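Local structure of antifreeze protein (Leucosporidium, 3UYU) at residues Pro100-Leu105 against Thr114-Leu119; Val6-Ala11 against Glu88-Gln93. The protein binds to the surface of ice crystals and inhibits their growth, conferring freeze tolerance on the yeast that secretes it. The protein carries 2 engineered substitutions. All coordinates share one frame; numbering follows the deposited sequence.

Contact 2 comes first along the chain and is complete before contact 1 opens. It lays the N-terminal residues V6-A11 along helix 76-96, which runs beside the right-handed beta-helix; contact 1 follows soon after that helix, where strand 102-103 pairs in parallel with strand 118-122 at one end of the coiled stack. Their centres lie 21 Å apart and their nearest atoms about 7 Å, so they do not touch directly. F97, just beyond the helix, bridges the gap: V6 of contact 2 and L119 of contact 1 both pack on it. Contact 2 joins the N-terminal loop to the helix; contact 1 is the first strand pairing after it.

Contact 1 of 2, residues Pro100-Leu105 against Thr114-Leu119; sequences PDFLEL and TLVPGL
D101 and F102 meet L119 where strand 102-103 joins strand 118-122, a parallel pairing of successive coils in the right-handed beta-helix. Polar contacts converge on L119. Its carbonyl oxygen accepts two backbone N-H groups. D101 N lies 2.7 Å from L119 O and is tilted out of the carbonyl plane; F102 N, in that plane, is 3.2 Å from L119 O. The amide of L119 is taken by the D101 side chain instead of a main-chain carbonyl: L119 N to D101 OD2 is 2.9 Å and nearly straight (173°), using the anti lone pair. D101 CG stands beside its own backbone N (chi1 -66°), which sends OD2 across to L119 N on the neighbouring strand. D101 thus meets both the N-H and the C=O of L119, and F102 N adds a second donor to the oxygen.

The apolar contacts are thinner. F102 meets V116 at about a right angle, CZ to CG2 at 4.0 Å, while its ring also stacks with Y120. The L105 and L115 side chains run antiparallel alongside one another, their CD2 methyls 4.0 Å apart. L119 sends CD1 to within 3.7 Å of P100 CA and packs elsewhere on L4 and F97. G118, first in strand 118-122, has no CB to block D101 OD2, which comes to 3.4 Å from G118 CA.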
loop_
_atom_site.group_PDB
_atom_site.type_symbol
_atom_site.label_atom_id
_atom_site.label_comp_id
_atom_site.label_asym_id
_atom_site.label_seq_id
_atom_site.Cartn_x
_atom_site.Cartn_y
_atom_site.Cartn_z
ATOM N N PRO A 100 -6.722 19.904 18.856
ATOM C CA PRO A 100 -5.345 20.220 19.087
ATOM C C PRO A 100 -5.095 20.473 20.560
ATOM O O PRO A 100 -5.968 21.001 21.287
ATOM C CB PRO A 100 -5.098 21.495 18.270
ATOM C CG PRO A 100 -6.497 22.118 18.093
ATOM C CD PRO A 100 -7.382 20.901 17.966
ATOM N N ASP A 101 -3.906 20.076 21.013
ATOM C CA ASP A 101 -3.468 20.420 22.342
ATOM C C ASP A 101 -2.948 21.820 22.418
ATOM O O ASP A 101 -2.948 22.456 23.504
ATOM C CB ASP A 101 -2.384 19.393 22.752
ATOM C CG ASP A 101 -2.943 18.016 22.884
ATOM O OD1 ASP A 101 -3.875 17.833 23.722
ATOM O OD2 ASP A 101 -2.547 17.083 22.095
ATOM N N PHE A 102 -2.410 22.297 21.295
ATOM C CA PHE A 102 -1.853 23.634 21.162
ATOM C C PHE A 102 -2.374 24.230 19.873
ATOM O O PHE A 102 -2.316 23.601 18.792
ATOM C CB PHE A 102 -0.309 23.606 21.184
ATOM C CG PHE A 102 0.231 22.988 22.423
ATOM C CD1 PHE A 102 0.454 23.755 23.568
ATOM C CD2 PHE A 102 0.458 21.597 22.488
ATOM C CE1 PHE A 102 0.903 23.139 24.738
ATOM C CE2 PHE A 102 0.917 20.988 23.650
ATOM C CZ PHE A 102 1.148 21.787 24.778
ATOM N N LEU A 103 -2.874 25.453 20.002
ATOM C CA LEU A 103 -3.394 26.246 18.896
ATOM C C LEU A 103 -2.710 27.604 18.793
ATOM O O LEU A 103 -2.748 28.476 19.689
ATOM C CB LEU A 103 -4.888 26.382 19.028
ATOM C CG LEU A 103 -5.725 26.952 17.852
ATOM C CD1 LEU A 103 -5.326 26.391 16.459
ATOM C CD2 LEU A 103 -7.221 26.886 18.106
ATOM N N GLU A 104 -2.098 27.792 17.653
ATOM C CA GLU A 104 -1.317 28.975 17.364
ATOM C C GLU A 104 -0.195 29.229 18.389
ATOM O O GLU A 104 0.092 30.364 18.737
ATOM C CB GLU A 104 -2.213 30.236 17.250
ATOM C CG GLU A 104 -3.518 29.996 16.486
ATOM C CD GLU A 104 -3.320 29.646 14.961
ATOM O OE1 GLU A 104 -2.194 29.592 14.461
ATOM O OE2 GLU A 104 -4.325 29.420 14.256
ATOM N N LEU A 105 0.547 28.177 18.775
ATOM C CA LEU A 105 1.603 28.377 19.797
ATOM C C LEU A 105 2.642 29.357 19.264
ATOM O O LEU A 105 3.113 29.265 18.133
ATOM C CB LEU A 105 2.225 27.012 20.122
ATOM C CG LEU A 105 3.384 27.056 21.093
ATOM C CD1 LEU A 105 2.946 27.387 22.530
ATOM C CD2 LEU A 105 4.085 25.691 21.016
ATOM N N THR A 114 10.570 23.895 24.103
ATOM C CA THR A 114 10.680 22.466 24.416
ATOM C C THR A 114 9.285 21.915 24.327
ATOM O O THR A 114 8.411 22.363 25.063
ATOM C CB THR A 114 11.236 22.248 25.828
ATOM O OG1 THR A 114 12.567 22.711 25.905
ATOM C CG2 THR A 114 11.149 20.777 26.252
ATOM N N LEU A 115 9.048 20.953 23.437
ATOM C CA LEU A 115 7.681 20.565 23.128
ATOM C C LEU A 115 7.338 19.224 23.717
ATOM O O LEU A 115 7.995 18.220 23.421
ATOM C CB LEU A 115 7.470 20.542 21.621
ATOM C CG LEU A 115 7.807 21.817 20.877
ATOM C CD1 LEU A 115 7.528 21.529 19.419
ATOM C CD2 LEU A 115 6.912 22.911 21.436
ATOM N N VAL A 116 6.363 19.206 24.600
ATOM C CA VAL A 116 5.785 17.962 25.067
ATOM C C VAL A 116 5.012 17.230 23.959
ATOM O O VAL A 116 4.541 17.864 22.972
ATOM C CB VAL A 116 4.881 18.118 26.318
ATOM C CG1 VAL A 116 5.637 18.827 27.406
ATOM C CG2 VAL A 116 3.577 18.850 25.978
ATOM N N PRO A 117 4.811 15.917 24.092
ATOM C CA PRO A 117 3.961 15.188 23.101
ATOM C C PRO A 117 2.550 15.741 22.912
ATOM O O PRO A 117 1.968 16.288 23.865
ATOM C CB PRO A 117 3.883 13.732 23.659
ATOM C CG PRO A 117 5.209 13.628 24.471
ATOM C CD PRO A 117 5.201 15.017 25.202
ATOM N N GLY A 118 2.050 15.673 21.693
ATOM C CA GLY A 118 0.663 16.130 21.492
ATOM C C GLY A 118 0.457 16.584 20.078
ATOM O O GLY A 118 1.312 16.388 19.191
ATOM N N LEU A 119 -0.745 17.135 19.861
ATOM C CA LEU A 119 -1.200 17.652 18.590
ATOM C C LEU A 119 -1.128 19.168 18.572
ATOM O O LEU A 119 -1.745 19.812 19.416
ATOM C CB LEU A 119 -2.622 17.238 18.395
ATOM C CG LEU A 119 -3.263 17.197 17.006
ATOM C CD1 LEU A 119 -4.758 17.257 16.896
ATOM C CD2 LEU A 119 -2.434 17.215 15.679
#

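Contact 2 of 2, residues Val6-Ala11 against Glu88-Gln93; sequences VELGVA and ETAYNQ
The carboxamide of Q93 points its OE1 at the backbone of V6 and E7. E7 N donates to Q93 OE1 at 3.1 Å from 16° out of the carbonyl plane, while V6 CA lies alongside, 3.4 Å from the same oxygen. A water makes a second donation to OE1 at 2.7 Å and a further one to E7 O, so one side-chain oxygen serves both the N-H directly and, through the water, the C=O of E7. Q93 reaches the loop because CG is anti to the backbone N (chi1 -179°) and the chain runs extended beyond it. A second flat group, the E7 carboxylate, is turned back on its own loop: G9 N donates to OE2 on the anti side, 22° out of the plane, and the bend at chi2 brings the acid there. On the helix, the Y91 ring has N92 OD1 in plane at its edge.

One turn before Q93, A90 supplies the apolar part. Its CB is directed at the loop, where V6 CG1 meets it at 3.6 Å. L8 CD2 and E7 O also touch this methyl. The backbones come closest at L8 and A90, CA to CA 5.7 Å. L190 of the beta-helix touches both V6 and A90, and at the 3-10 turn starting at V10 that residue packs on the same helix and on A82 of the second subunit. Far from the annotated ice-binding sites, this is structural packing: an N-terminal loop laid along the helix that flanks the beta-helix of this ice-binding protein.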
loop_
_atom_site.group_PDB
_atom_site.type_symbol
_atom_site.label_atom_id
_atom_site.label_comp_id
_atom_site.label_asym_id
_atom_site.label_seq_id
_atom_site.Cartn_x
_atom_site.Cartn_y
_atom_site.Cartn_z
ATOM N N VAL A 6 1.203 8.315 12.649
ATOM C CA VAL A 6 0.749 8.428 11.247
ATOM C C VAL A 6 1.281 7.255 10.413
ATOM O O VAL A 6 2.514 7.063 10.270
ATOM C CB VAL A 6 1.243 9.777 10.655
ATOM C CG1 VAL A 6 0.887 9.882 9.155
ATOM C CG2 VAL A 6 0.640 10.945 11.445
ATOM N N GLU A 7 0.359 6.494 9.809
ATOM C CA GLU A 7 0.687 5.282 9.115
ATOM C C GLU A 7 1.162 5.610 7.704
ATOM O O GLU A 7 0.444 6.227 6.900
ATOM C CB GLU A 7 -0.576 4.365 9.065
ATOM C CG GLU A 7 -0.389 3.148 8.230
ATOM C CD GLU A 7 0.814 2.309 8.718
ATOM O OE1 GLU A 7 0.855 2.065 9.963
ATOM O OE2 GLU A 7 1.734 1.928 7.927
ATOM N N LEU A 8 2.391 5.210 7.418
ATOM C CA LEU A 8 3.012 5.582 6.113
ATOM C C LEU A 8 2.876 4.529 5.009
ATOM O O LEU A 8 3.129 4.850 3.847
ATOM C CB LEU A 8 4.513 5.917 6.297
ATOM C CG LEU A 8 4.774 6.970 7.356
ATOM C CD1 LEU A 8 6.353 7.047 7.464
ATOM C CD2 LEU A 8 4.206 8.323 6.949
ATOM N N GLY A 9 2.529 3.258 5.352
ATOM C CA GLY A 9 2.445 2.289 4.282
ATOM C C GLY A 9 3.771 2.097 3.588
ATOM O O GLY A 9 4.895 2.109 4.243
ATOM N N VAL A 10 3.723 2.037 2.269
ATOM C CA VAL A 10 4.864 1.752 1.505
ATOM C C VAL A 10 5.818 2.972 1.553
ATOM O O VAL A 10 6.991 2.830 1.221
ATOM C CB VAL A 10 4.439 1.439 0.009
ATOM C CG1 VAL A 10 5.651 1.197 -0.888
ATOM C CG2 VAL A 10 3.615 0.113 0.018
ATOM N N ALA A 11 5.305 4.144 1.945
ATOM C CA ALA A 11 6.150 5.306 1.963
ATOM C C ALA A 11 7.210 5.212 3.074
ATOM O O ALA A 11 8.194 5.964 3.031
ATOM C CB ALA A 11 5.329 6.579 2.102
ATOM N N GLU A 88 0.048 10.229 0.423
ATOM C CA GLU A 88 -1.103 11.170 0.420
ATOM C C GLU A 88 -2.088 10.820 1.569
ATOM O O GLU A 88 -2.653 11.719 2.235
ATOM C CB GLU A 88 -1.865 11.047 -0.927
ATOM C CG GLU A 88 -2.140 12.188 -1.760
ATOM C CD GLU A 88 -1.032 12.225 -2.747
ATOM O OE1 GLU A 88 -1.203 12.189 -4.012
ATOM O OE2 GLU A 88 0.058 12.208 -2.184
ATOM N N THR A 89 -2.349 9.506 1.765
ATOM C CA THR A 89 -3.239 9.068 2.826
ATOM C C THR A 89 -2.640 9.533 4.190
ATOM O O THR A 89 -3.357 10.006 5.033
ATOM C CB THR A 89 -3.401 7.547 2.745
ATOM O OG1 THR A 89 -4.080 7.271 1.505
ATOM C CG2 THR A 89 -4.156 7.000 3.975
ATOM N N ALA A 90 -1.335 9.405 4.363
ATOM C CA ALA A 90 -0.657 9.914 5.571
ATOM C C ALA A 90 -0.781 11.407 5.770
ATOM O O ALA A 90 -1.076 11.856 6.887
ATOM C CB ALA A 90 0.830 9.474 5.581
ATOM N N TYR A 91 -0.532 12.203 4.721
ATOM C CA TYR A 91 -0.715 13.634 4.791
ATOM C C TYR A 91 -2.113 13.961 5.318
ATOM O O TYR A 91 -2.292 14.766 6.208
ATOM C CB TYR A 91 -0.506 14.250 3.378
ATOM C CG TYR A 91 -0.703 15.735 3.370
ATOM C CD1 TYR A 91 0.408 16.568 3.535
ATOM C CD2 TYR A 91 -1.979 16.313 3.251
ATOM C CE1 TYR A 91 0.261 17.923 3.584
ATOM C CE2 TYR A 91 -2.142 17.710 3.274
ATOM C CZ TYR A 91 -0.992 18.501 3.430
ATOM O OH TYR A 91 -1.119 19.859 3.483
ATOM N N ASN A 92 -3.117 13.315 4.738
ATOM C CA ASN A 92 -4.520 13.555 5.109
ATOM C C ASN A 92 -4.840 13.121 6.518
ATOM O O ASN A 92 -5.589 13.802 7.231
ATOM C CB ASN A 92 -5.426 12.876 4.087
ATOM C CG ASN A 92 -5.374 13.536 2.699
ATOM O OD1 ASN A 92 -4.975 14.732 2.542
ATOM N ND2 ASN A 92 -5.829 12.800 1.686
ATOM N N GLN A 93 -4.270 11.987 6.948
ATOM C CA GLN A 93 -4.450 11.524 8.311
ATOM C C GLN A 93 -3.893 12.578 9.254
ATOM O O GLN A 93 -4.540 12.957 10.222
ATOM C CB GLN A 93 -3.794 10.159 8.527
ATOM C CG GLN A 93 -4.008 9.685 9.959
ATOM C CD GLN A 93 -3.254 8.408 10.320
ATOM O OE1 GLN A 93 -2.286 8.037 9.693
ATOM N NE2 GLN A 93 -3.645 7.797 11.422
HETATM O O HOH W 1 -2.252 7.138 7.128
#